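Local coordinates for hypothetical protein (Bacteroides ovatus, PDB 4EPS), which is probably a component of the fimbrium tip, part of the filamentous surface appendages that mediate cell adhesion and biofilm formation, at residues D19-I23 with G35-T39; V300-M304 with C331-L335; V368-G372 with N382-R386; E408-Q413 with T503-F507. All coordinates share one frame; numbering follows the deposited sequence. Where two conformers were deposited one is given.

Contact 1. Residues D19-I23 with G35-T39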
loop_
_atom_site.group_PDB
_atom_site.type_symbol
_atom_site.label_atom_id
_atom_site.label_comp_id
_atom_site.label_asym_id
_atom_site.label_seq_id
_atom_site.Cartn_x
_atom_site.Cartn_y
_atom_site.Cartn_z
ATOM N N ASP A 19 7.400 36.157 27.187
ATOM C CA ASP A 19 7.726 34.917 27.903
ATOM C C ASP A 19 9.002 34.331 27.330
ATOM O O ASP A 19 9.082 34.139 26.123
ATOM C CB ASP A 19 6.575 33.910 27.769
ATOM C CG ASP A 19 6.847 32.563 28.426
ATOM O OD1 ASP A 19 7.820 32.463 29.211
ATOM O OD2 ASP A 19 6.083 31.634 28.187
ATOM N N THR A 20 9.984 34.014 28.179
ATOM C CA THR A 20 11.239 33.411 27.708
ATOM C C THR A 20 10.990 31.920 27.377
ATOM O O THR A 20 11.817 31.304 26.721
ATOM C CB THR A 20 12.374 33.598 28.721
ATOM O OG1 THR A 20 12.030 32.937 29.928
ATOM C CG2 THR A 20 12.700 35.073 28.998
ATOM N N GLY A 21 9.870 31.375 27.859
ATOM C CA GLY A 21 9.420 30.009 27.589
ATOM C C GLY A 21 9.964 28.926 28.498
ATOM O O GLY A 21 10.952 29.135 29.201
ATOM N N ILE A 22 9.277 27.784 28.532
ATOM C CA ILE A 22 9.697 26.584 29.266
ATOM C C ILE A 22 10.503 25.763 28.272
ATOM O O ILE A 22 9.956 25.325 27.248
ATOM C CB ILE A 22 8.507 25.796 29.863
ATOM C CG1 ILE A 22 7.609 26.704 30.731
ATOM C CG2 ILE A 22 8.996 24.571 30.656
ATOM C CD1 ILE A 22 6.331 26.084 31.237
ATOM N N ILE A 23 11.788 25.553 28.561
ATOM C CA ILE A 23 12.704 24.873 27.643
ATOM C C ILE A 23 13.040 23.444 28.103
ATOM O O ILE A 23 12.847 23.102 29.257
ATOM C CB ILE A 23 13.992 25.726 27.418
ATOM C CG1 ILE A 23 14.705 26.046 28.751
ATOM C CG2 ILE A 23 13.632 27.022 26.643
ATOM C CD1 ILE A 23 16.175 26.643 28.629
ATOM N N GLY A 35 10.722 25.799 22.823
ATOM C CA GLY A 35 10.077 25.312 24.031
ATOM C C GLY A 35 8.634 25.776 24.062
ATOM O O GLY A 35 8.066 26.077 23.012
ATOM N N PHE A 36 8.026 25.848 25.252
ATOM C CA PHE A 36 6.631 26.265 25.404
ATOM C C PHE A 36 6.598 27.713 25.773
ATOM O O PHE A 36 6.931 28.084 26.911
ATOM C CB PHE A 36 5.898 25.419 26.455
ATOM C CG PHE A 36 5.798 23.967 26.091
ATOM C CD1 PHE A 36 4.734 23.496 25.324
ATOM C CD2 PHE A 36 6.778 23.062 26.493
ATOM C CE1 PHE A 36 4.654 22.136 24.964
ATOM C CE2 PHE A 36 6.683 21.701 26.148
ATOM C CZ PHE A 36 5.627 21.253 25.379
ATOM N N VAL A 37 6.203 28.540 24.798
ATOM C CA VAL A 37 6.153 29.988 24.953
ATOM C C VAL A 37 4.709 30.414 25.049
ATOM O O VAL A 37 3.902 30.132 24.159
ATOM C CB VAL A 37 6.887 30.719 23.796
ATOM C CG1 VAL A 37 6.724 32.235 23.909
ATOM C CG2 VAL A 37 8.369 30.355 23.759
ATOM N N THR A 38 4.405 31.130 26.115
ATOM C CA THR A 38 3.081 31.657 26.366
ATOM C C THR A 38 2.847 32.887 25.511
ATOM O O THR A 38 3.681 33.790 25.457
ATOM C CB THR A 38 2.968 31.987 27.875
ATOM O OG1 THR A 38 3.056 30.769 28.633
ATOM C CG2 THR A 38 1.713 32.762 28.224
ATOM N N THR A 39 1.722 32.962 24.818
ATOM C CA THR A 39 1.492 34.143 23.977
ATOM C C THR A 39 0.612 35.209 24.683
ATOM O O THR A 39 0.644 36.378 24.289
ATOM C CB THR A 39 0.903 33.720 22.613
ATOM O OG1 THR A 39 0.803 34.874 21.777
ATOM C CG2 THR A 39 -0.462 33.011 22.733
HETATM O O HOH W 1 5.636 35.851 24.908
#
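Asp19 reaches across to Thr38 with one carboxylate oxygen, a close grip that a glycine-lined bridge continues. OD2 of Asp19 accepts the backbone N of Thr38 at 2.7 Å; the bond is nearly straight (167°) and arrives on the anti side of the carboxylate, close to its plane. The hydroxyl OG1 of Thr38 is only a weak partner of the same oxygen, and His157 NE2 from strand 148-174 also bonds to it. The other oxygen turns back on its own chain: OD1 of Asp19 takes the N-H of Gly21 at 2.7 Å from above the carboxylate plane, making an Asx turn. With CG trans to the backbone N (chi1 177°), the carboxylate stands between the two backbones and serves both. Beyond the turn the chains run roughly antiparallel and form a single hydrogen-bonded pair in which Ile22 N meets Phe36 O at 2.9 Å and Phe36 N meets Ile22 O at 2.8 Å. The bridge joins the turn between strands 14-19 and 23-24 to the loop ahead of strand 45-52, in a protein of the Mfa-like family of the fimbrillin superfamily; 19-23 falls in the predicted propeptide. Gly21 and Gly35 let the backbones close up, Gly21 CA lying 3.2 Å from Phe36 O. On the solvent side, exposed Val37 rests CG2 on the bare Gly21 CA at 4.0 Å. Ile23 is exposed and its CB points away from 35-39. A water links Asp19 N to Thr38 O, while the Phe36 ring meets Tyr252 edge-to-face.

Contact 2. Residues V300-M304 with C331-L335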
loop_
_atom_site.group_PDB
_atom_site.type_symbol
_atom_site.label_atom_id
_atom_site.label_comp_id
_atom_site.label_asym_id
_atom_site.label_seq_id
_atom_site.Cartn_x
_atom_site.Cartn_y
_atom_site.Cartn_z
ATOM N N VAL A 300 -16.889 2.264 2.311
ATOM C CA VAL A 300 -15.620 3.012 2.198
ATOM C C VAL A 300 -15.811 4.176 1.216
ATOM O O VAL A 300 -16.281 3.962 0.100
ATOM C CB VAL A 300 -14.444 2.080 1.763
ATOM C CG1 VAL A 300 -13.135 2.884 1.531
ATOM C CG2 VAL A 300 -14.219 0.973 2.797
ATOM N N GLY A 301 -15.439 5.372 1.640
ATOM C CA GLY A 301 -15.558 6.557 0.800
ATOM C C GLY A 301 -15.994 7.752 1.612
ATOM O O GLY A 301 -16.134 7.663 2.840
ATOM N N ASN A 302 -16.206 8.885 0.939
ATOM C CA ASN A 302 -16.638 10.102 1.627
ATOM C C ASN A 302 -18.174 10.025 1.710
ATOM O O ASN A 302 -18.808 10.054 0.652
ATOM C CB ASN A 302 -16.135 11.354 0.863
ATOM C CG ASN A 302 -16.474 12.664 1.525
ATOM O OD1 ASN A 302 -17.481 12.784 2.210
ATOM N ND2 ASN A 302 -15.663 13.700 1.298
ATOM N N PRO A 303 -18.789 9.948 2.922
ATOM C CA PRO A 303 -20.258 9.777 2.989
ATOM C C PRO A 303 -21.051 11.079 3.097
ATOM O O PRO A 303 -22.257 11.033 3.392
ATOM C CB PRO A 303 -20.440 8.948 4.253
ATOM C CG PRO A 303 -19.321 9.452 5.169
ATOM C CD PRO A 303 -18.183 9.891 4.274
HETATM N N MSE A 304 -20.385 12.234 2.910
HETATM C CA MSE A 304 -21.100 13.505 2.994
HETATM C C MSE A 304 -22.069 13.628 1.826
HETATM O O MSE A 304 -21.693 13.369 0.677
HETATM C CB MSE A 304 -20.131 14.682 3.059
HETATM C CG MSE A 304 -19.555 14.843 4.432
HETATM SE SE MSE A 304 -17.854 15.699 4.381
HETATM C CE MSE A 304 -17.284 15.266 6.148
ATOM N N CYS A 331 -14.468 13.389 8.732
ATOM C CA CYS A 331 -15.024 12.029 8.545
ATOM C C CYS A 331 -15.359 11.734 7.079
ATOM O O CYS A 331 -16.512 11.693 6.679
ATOM C CB CYS A 331 -16.221 11.828 9.475
ATOM S SG CYS A 331 -15.779 11.850 11.237
ATOM N N VAL A 332 -14.312 11.532 6.274
ATOM C CA VAL A 332 -14.408 11.343 4.812
ATOM C C VAL A 332 -13.878 9.971 4.386
ATOM O O VAL A 332 -13.624 9.770 3.205
ATOM C CB VAL A 332 -13.593 12.491 4.120
ATOM C CG1 VAL A 332 -14.197 13.868 4.451
ATOM C CG2 VAL A 332 -12.102 12.442 4.516
ATOM N N HIS A 333 -13.697 9.033 5.339
ATOM C CA HIS A 333 -13.106 7.723 5.034
ATOM C C HIS A 333 -14.138 6.609 4.881
ATOM O O HIS A 333 -13.931 5.686 4.091
ATOM C CB HIS A 333 -12.093 7.331 6.125
ATOM C CG HIS A 333 -11.064 8.394 6.349
ATOM N ND1 HIS A 333 -11.189 9.313 7.373
ATOM C CD2 HIS A 333 -9.958 8.687 5.625
ATOM C CE1 HIS A 333 -10.142 10.119 7.263
ATOM N NE2 HIS A 333 -9.373 9.778 6.224
ATOM N N GLY A 334 -15.219 6.675 5.642
ATOM C CA GLY A 334 -16.223 5.632 5.502
ATOM C C GLY A 334 -17.192 5.545 6.649
ATOM O O GLY A 334 -17.327 6.486 7.441
ATOM N N LEU A 335 -17.902 4.413 6.698
ATOM C CA LEU A 335 -18.909 4.164 7.715
ATOM C C LEU A 335 -18.573 2.862 8.428
ATOM O O LEU A 335 -18.059 1.923 7.803
ATOM C CB LEU A 335 -20.325 4.047 7.054
ATOM C CG LEU A 335 -20.826 5.260 6.265
ATOM C CD1 LEU A 335 -22.171 4.948 5.591
ATOM C CD2 LEU A 335 -21.012 6.485 7.175
#
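A classic beta bulge at His333 and Gly334, both facing Phe510, opens strand 334-338, and alongside it the end of strand 293-300 runs out into a loop. Val300 and Gly334 form the antiparallel non-hydrogen-bonded pair here, their CA atoms 4.3 Å apart. One backbone bond crosses the contact: Gly301 N donates to His333 O at 2.9 Å. Past this point side chains join CA-H...O contacts, such as Asn302 CA to Val332 O at 3.4 Å. Asn302 folds its amide back, OD1 accepting the N-H of Met304 at 3.0 Å in an Asx turn, and this fixes the rotation of the amide and places ND2 3.5 Å from Val332 CG1. The same methyl is reached from the other residue of the turn, for the selenomethionine at 304 extends its chain until CE lies 3.8 Å from Val332 CG1. Between these two, the Pro303 ring points into 331-335: CD sits 3.4 Å from Cys331 O, a buried carbonyl for which the model offers no partner, and CB packs at 3.9 Å on Leu335 CD2, the two side chains running alongside in opposite senses. Helix 323-327 covers Pro303 and Met304 through Leu324. His333 turns away to bond Phe510 OXT and Glu183. Within the six-stranded antiparallel sheet, the contact thus sets a classic bulge beside an Asx turn that leads to the N-cap of helix 305-308.

Contact 3. Residues V368-G372 with N382-R386. With SO4 (sulfate ion), chain H.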
loop_
_atom_site.group_PDB
_atom_site.type_symbol
_atom_site.label_atom_id
_atom_site.label_comp_id
_atom_site.label_asym_id
_atom_site.label_seq_id
_atom_site.Cartn_x
_atom_site.Cartn_y
_atom_site.Cartn_z
ATOM N N VAL A 368 -31.421 18.856 6.245
ATOM C CA VAL A 368 -32.326 18.143 5.352
ATOM C C VAL A 368 -33.403 17.527 6.255
ATOM O O VAL A 368 -33.077 17.036 7.333
ATOM C CB VAL A 368 -31.549 17.068 4.514
ATOM C CG1 VAL A 368 -32.491 16.283 3.606
ATOM C CG2 VAL A 368 -30.439 17.722 3.680
ATOM N N SER A 369 -34.666 17.521 5.822
ATOM C CA SER A 369 -35.723 16.888 6.606
ATOM C C SER A 369 -35.458 15.380 6.772
ATOM O O SER A 369 -34.849 14.753 5.896
ATOM C CB SER A 369 -37.083 17.105 5.960
ATOM O OG SER A 369 -38.044 16.343 6.672
ATOM N N VAL A 370 -35.905 14.812 7.908
ATOM C CA VAL A 370 -35.780 13.371 8.185
ATOM C C VAL A 370 -36.784 12.569 7.314
ATOM O O VAL A 370 -36.663 11.352 7.216
ATOM C CB VAL A 370 -35.975 13.035 9.697
ATOM C CG1 VAL A 370 -34.901 13.702 10.561
ATOM C CG2 VAL A 370 -37.388 13.411 10.175
ATOM N N THR A 371 -37.788 13.226 6.697
ATOM C CA THR A 371 -38.764 12.464 5.916
ATOM C C THR A 371 -38.149 11.762 4.697
ATOM O O THR A 371 -37.262 12.295 4.036
ATOM C CB THR A 371 -39.950 13.358 5.479
ATOM O OG1 THR A 371 -41.052 12.523 5.127
ATOM C CG2 THR A 371 -39.608 14.341 4.339
ATOM N N GLY A 372 -38.629 10.567 4.415
ATOM C CA GLY A 372 -38.279 9.903 3.173
ATOM C C GLY A 372 -39.379 10.162 2.157
ATOM O O GLY A 372 -39.181 9.991 0.953
ATOM N N ASN A 382 -36.430 8.406 -4.537
ATOM C CA ASN A 382 -35.019 8.805 -4.375
ATOM C C ASN A 382 -34.612 9.152 -2.938
ATOM O O ASN A 382 -33.538 8.738 -2.492
ATOM C CB ASN A 382 -34.719 10.013 -5.270
ATOM C CG ASN A 382 -34.776 9.655 -6.731
ATOM O OD1 ASN A 382 -34.209 8.648 -7.169
ATOM N ND2 ASN A 382 -35.509 10.437 -7.496
ATOM N N LYS A 383 -35.422 9.939 -2.237
ATOM C CA LYS A 383 -35.083 10.390 -0.870
ATOM C C LYS A 383 -34.747 9.194 0.090
ATOM O O LYS A 383 -33.711 9.281 0.754
ATOM C CB LYS A 383 -36.187 11.293 -0.285
ATOM C CG LYS A 383 -35.841 11.853 1.111
ATOM C CD LYS A 383 -34.754 12.929 1.100
ATOM C CE LYS A 383 -34.381 13.397 2.509
ATOM N NZ LYS A 383 -35.491 14.127 3.189
ATOM N N PRO A 384 -35.503 8.063 0.130
ATOM C CA PRO A 384 -35.122 6.959 1.049
ATOM C C PRO A 384 -33.849 6.212 0.667
ATOM O O PRO A 384 -33.397 5.376 1.450
ATOM C CB PRO A 384 -36.315 6.001 0.970
ATOM C CG PRO A 384 -37.453 6.837 0.429
ATOM C CD PRO A 384 -36.790 7.762 -0.536
ATOM N N LEU A 385 -33.247 6.516 -0.489
ATOM C CA LEU A 385 -31.996 5.840 -0.879
ATOM C C LEU A 385 -30.734 6.660 -0.546
ATOM O O LEU A 385 -29.625 6.146 -0.671
ATOM C CB LEU A 385 -32.023 5.495 -2.376
ATOM C CG LEU A 385 -33.106 4.451 -2.816
ATOM C CD1 LEU A 385 -33.025 4.170 -4.318
ATOM C CD2 LEU A 385 -32.984 3.147 -2.038
ATOM N N ARG A 386 -30.892 7.899 -0.068
ATOM C CA ARG A 386 -29.740 8.762 0.255
ATOM C C ARG A 386 -29.133 8.480 1.628
ATOM O O ARG A 386 -29.859 8.172 2.577
ATOM C CB ARG A 386 -30.142 10.257 0.211
ATOM C CG ARG A 386 -30.899 10.705 -1.054
ATOM C CD ARG A 386 -30.089 10.439 -2.315
ATOM N NE ARG A 386 -30.732 11.011 -3.499
ATOM C CZ ARG A 386 -30.409 10.694 -4.743
ATOM N NH1 ARG A 386 -29.498 9.759 -4.982
ATOM N NH2 ARG A 386 -31.028 11.277 -5.761
HETATM S S SO4 H . -29.703 9.974 -8.872
HETATM O O1 SO4 H . -30.468 8.854 -9.429
HETATM O O2 SO4 H . -28.753 10.502 -9.870
HETATM O O3 SO4 H . -30.640 11.030 -8.477
HETATM O O4 SO4 H . -28.947 9.490 -7.709
#
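Lys383 spans the contact and brings its ammonium group to two backbone carbonyls of 368-372. The polar part consists of these two hydrogen bonds: NZ of Lys383 donates to Thr371 O at 2.7 Å, nearly in line with the carbonyl, and to Ser369 O at 2.9 Å from above the carbonyl plane. Asp375 OD2 adds a salt bridge to the same nitrogen, so the buried charge is met by one carboxylate and two carbonyls. An ST turn shapes the receiving loop; OG of Ser369 accepts the N-H of Thr371 at 3.1 Å in an almost straight bond (173°), and His355 ND1 bonds to that hydroxyl as well. The turn probably helps to set the two carbonyls around one point. The apolar contact is Val368 CG1 to Lys383 CE at 3.6 Å. CG trans to the backbone N (chi1 -177°) starts the lysine toward 368-372; the bend at chi2 helps bring CE to Val368, and that at chi4 turns NZ to the carbonyls. Van der Waals contacts with carbonyl oxygens add Lys383 CG, 3.3 Å from Thr371 O, and Pro384 CD, 3.6 Å from Gly372 O. The ionic part lies apart: Arg386 grips a sulfate, probably from the crystallisation liquor, edge-on in the guanidinium plane, NH1 to O4 and NH2 to O3 at 2.8 Å each, while Glu378 holds its NE. Both segments belong to the long connection between helices 354-359 and 389-403. Val370 packs on both helices, and backbone bonds tie Val370 and Gly372 to Glu474 of strand 469-474.

Contact 4. Residues E408-Q413 with T503-F507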
loop_
_atom_site.group_PDB
_atom_site.type_symbol
_atom_site.label_atom_id
_atom_site.label_comp_id
_atom_site.label_asym_id
_atom_site.label_seq_id
_atom_site.Cartn_x
_atom_site.Cartn_y
_atom_site.Cartn_z
ATOM N N GLU A 408 -37.446 6.144 22.775
ATOM C CA GLU A 408 -36.712 4.900 23.045
ATOM C C GLU A 408 -35.422 4.800 22.213
ATOM O O GLU A 408 -34.431 4.277 22.721
ATOM C CB GLU A 408 -37.596 3.667 22.806
ATOM C CG GLU A 408 -38.776 3.569 23.769
ATOM C CD GLU A 408 -40.094 4.202 23.332
ATOM O OE1 GLU A 408 -40.080 5.324 22.775
ATOM O OE2 GLU A 408 -41.153 3.588 23.601
ATOM N N CYS A 409 -35.402 5.331 20.965
ATOM C CA CYS A 409 -34.189 5.268 20.115
ATOM C C CYS A 409 -32.971 5.946 20.784
ATOM O O CYS A 409 -31.849 5.477 20.593
ATOM C CB CYS A 409 -34.452 5.846 18.732
ATOM S SG CYS A 409 -34.879 7.602 18.734
ATOM N N PHE A 410 -33.194 7.005 21.597
ATOM C CA PHE A 410 -32.111 7.677 22.325
ATOM C C PHE A 410 -31.510 6.787 23.413
ATOM O O PHE A 410 -30.310 6.919 23.698
ATOM C CB PHE A 410 -32.601 8.978 22.983
ATOM C CG PHE A 410 -33.122 10.042 22.046
ATOM C CD1 PHE A 410 -32.415 10.392 20.900
ATOM C CD2 PHE A 410 -34.267 10.766 22.362
ATOM C CE1 PHE A 410 -32.890 11.392 20.047
ATOM C CE2 PHE A 410 -34.725 11.781 21.522
ATOM C CZ PHE A 410 -34.037 12.087 20.373
ATOM N N GLN A 411 -32.339 5.905 24.028
ATOM C CA GLN A 411 -31.874 4.998 25.084
ATOM C C GLN A 411 -31.001 3.905 24.488
ATOM O O GLN A 411 -29.969 3.574 25.073
ATOM C CB GLN A 411 -33.040 4.381 25.889
ATOM C CG GLN A 411 -32.601 3.540 27.109
ATOM C CD GLN A 411 -31.603 4.239 28.020
ATOM O OE1 GLN A 411 -31.943 5.176 28.757
ATOM N NE2 GLN A 411 -30.344 3.809 27.978
ATOM N N TYR A 412 -31.388 3.370 23.308
ATOM C CA TYR A 412 -30.595 2.347 22.626
ATOM C C TYR A 412 -29.279 2.955 22.152
ATOM O O TYR A 412 -28.247 2.271 22.246
ATOM C CB TYR A 412 -31.379 1.663 21.471
ATOM C CG TYR A 412 -32.523 0.830 22.007
ATOM C CD1 TYR A 412 -32.285 -0.390 22.635
ATOM C CD2 TYR A 412 -33.825 1.322 22.018
ATOM C CE1 TYR A 412 -33.327 -1.128 23.203
ATOM C CE2 TYR A 412 -34.867 0.602 22.598
ATOM C CZ TYR A 412 -34.614 -0.620 23.193
ATOM O OH TYR A 412 -35.638 -1.330 23.774
ATOM N N GLN A 413 -29.304 4.231 21.673
ATOM C CA GLN A 413 -28.099 4.941 21.231
ATOM C C GLN A 413 -27.135 5.079 22.424
ATOM O O GLN A 413 -25.928 4.824 22.293
ATOM C CB GLN A 413 -28.496 6.318 20.658
ATOM C CG GLN A 413 -27.360 7.118 20.027
ATOM C CD GLN A 413 -27.785 8.508 19.591
ATOM O OE1 GLN A 413 -28.528 9.218 20.291
ATOM N NE2 GLN A 413 -27.344 8.930 18.407
ATOM N N THR A 503 -35.330 -4.211 14.841
ATOM C CA THR A 503 -33.920 -4.365 15.214
ATOM C C THR A 503 -33.128 -3.111 14.978
ATOM O O THR A 503 -33.239 -2.473 13.921
ATOM C CB THR A 503 -33.298 -5.541 14.437
ATOM O OG1 THR A 503 -34.061 -6.703 14.738
ATOM C CG2 THR A 503 -31.837 -5.803 14.826
ATOM N N TYR A 504 -32.280 -2.797 15.950
ATOM C CA TYR A 504 -31.323 -1.705 15.846
ATOM C C TYR A 504 -29.928 -2.177 15.460
ATOM O O TYR A 504 -29.403 -3.125 16.044
ATOM C CB TYR A 504 -31.176 -1.007 17.210
ATOM C CG TYR A 504 -32.303 -0.068 17.556
ATOM C CD1 TYR A 504 -32.295 1.249 17.111
ATOM C CD2 TYR A 504 -33.339 -0.471 18.399
ATOM C CE1 TYR A 504 -33.308 2.136 17.462
ATOM C CE2 TYR A 504 -34.365 0.405 18.747
ATOM C CZ TYR A 504 -34.334 1.712 18.291
ATOM O OH TYR A 504 -35.323 2.589 18.627
ATOM N N ARG A 505 -29.308 -1.445 14.552
ATOM C CA ARG A 505 -27.867 -1.451 14.258
ATOM C C ARG A 505 -27.478 0.024 14.185
ATOM O O ARG A 505 -28.236 0.808 13.614
ATOM C CB ARG A 505 -27.526 -2.183 12.947
ATOM C CG ARG A 505 -27.545 -3.704 13.050
ATOM C CD ARG A 505 -26.255 -4.236 13.679
ATOM N NE ARG A 505 -26.353 -5.684 13.863
ATOM C CZ ARG A 505 -25.358 -6.462 14.262
ATOM N NH1 ARG A 505 -24.162 -5.941 14.532
ATOM N NH2 ARG A 505 -25.556 -7.758 14.440
ATOM N N PHE A 506 -26.399 0.424 14.831
ATOM C CA PHE A 506 -25.965 1.815 14.771
ATOM C C PHE A 506 -24.812 1.939 13.809
ATOM O O PHE A 506 -24.071 0.981 13.575
ATOM C CB PHE A 506 -25.569 2.334 16.172
ATOM C CG PHE A 506 -26.804 2.566 17.012
ATOM C CD1 PHE A 506 -27.372 1.525 17.752
ATOM C CD2 PHE A 506 -27.417 3.816 17.044
ATOM C CE1 PHE A 506 -28.551 1.729 18.491
ATOM C CE2 PHE A 506 -28.590 4.020 17.793
ATOM C CZ PHE A 506 -29.167 2.966 18.479
ATOM N N PHE A 507 -24.675 3.126 13.249
ATOM C CA PHE A 507 -23.588 3.495 12.362
ATOM C C PHE A 507 -22.790 4.669 12.932
ATOM O O PHE A 507 -23.338 5.469 13.684
ATOM C CB PHE A 507 -24.156 3.970 11.021
ATOM C CG PHE A 507 -24.420 2.927 9.957
ATOM C CD1 PHE A 507 -25.016 1.710 10.286
ATOM C CD2 PHE A 507 -24.212 3.223 8.613
ATOM C CE1 PHE A 507 -25.352 0.777 9.290
ATOM C CE2 PHE A 507 -24.535 2.294 7.611
ATOM C CZ PHE A 507 -25.122 1.089 7.956
#
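The Tyr504 ring carries Tyr412 on one face, with CB of Tyr412 over its centre, 4.1 Å from the centroid and 6° off the normal, a CH-pi contact; in return CD2 of Tyr504 lies over one face of the Tyr412 ring, offset toward the rim. Here helix 408-419 packs against strand 502-509 of an antiparallel sheet through a small aromatic cluster, in which Trp470 also meets the Tyr504 ring. The two tyrosine rings are an offset pair: their planes differ by 24° and their centroids are 4.7 Å apart, so overlap is slight and the closest approach is CD2 of Tyr412 to CE2 of Tyr504 at 3.4 Å. At the edge of the Phe506 ring, near its plane, stands the carbonyl O of Cys409. CZ of Phe506 reaches the helix backbone obliquely, 3.4 Å from Gln413 N, and its CE2 lies 3.7 Å from Gln413 CB. CB of both Tyr504 and Phe506 points toward the helix, and CG anti to the carbonyl carbon carries the rings on to it, side by side. Gln413 runs on past Phe506 to give NE2 to Trp429 O. Tyr504 spends its hydroxyl on Lys345 O, beside Cys409, whose CA lies 3.3 Å from Tyr504 OH.

Contact 1 stands apart from the other three, on the opposite side of the chain's centre: its centre is about 39 Å from that of contact 2, 48 Å from contact 4 and 52 Å from contact 3. The remaining three cluster, with centres 18 to 21 Å apart. Contacts 2 and 4 share one antiparallel sheet, in which strands 334-338 and 502-509 are neighbours, and they touch where Leu335 CD1 meets Phe507 CD2 at 4.0 Å. Contact 3 touches neither; its nearest atoms are about 8 Å from contact 2 and 9 Å from contact 4. The sulfate lies at contact 3, while glycerol comes within about 3 Å of the side chains of Thr38 in contact 1 and Gln413 in contact 4.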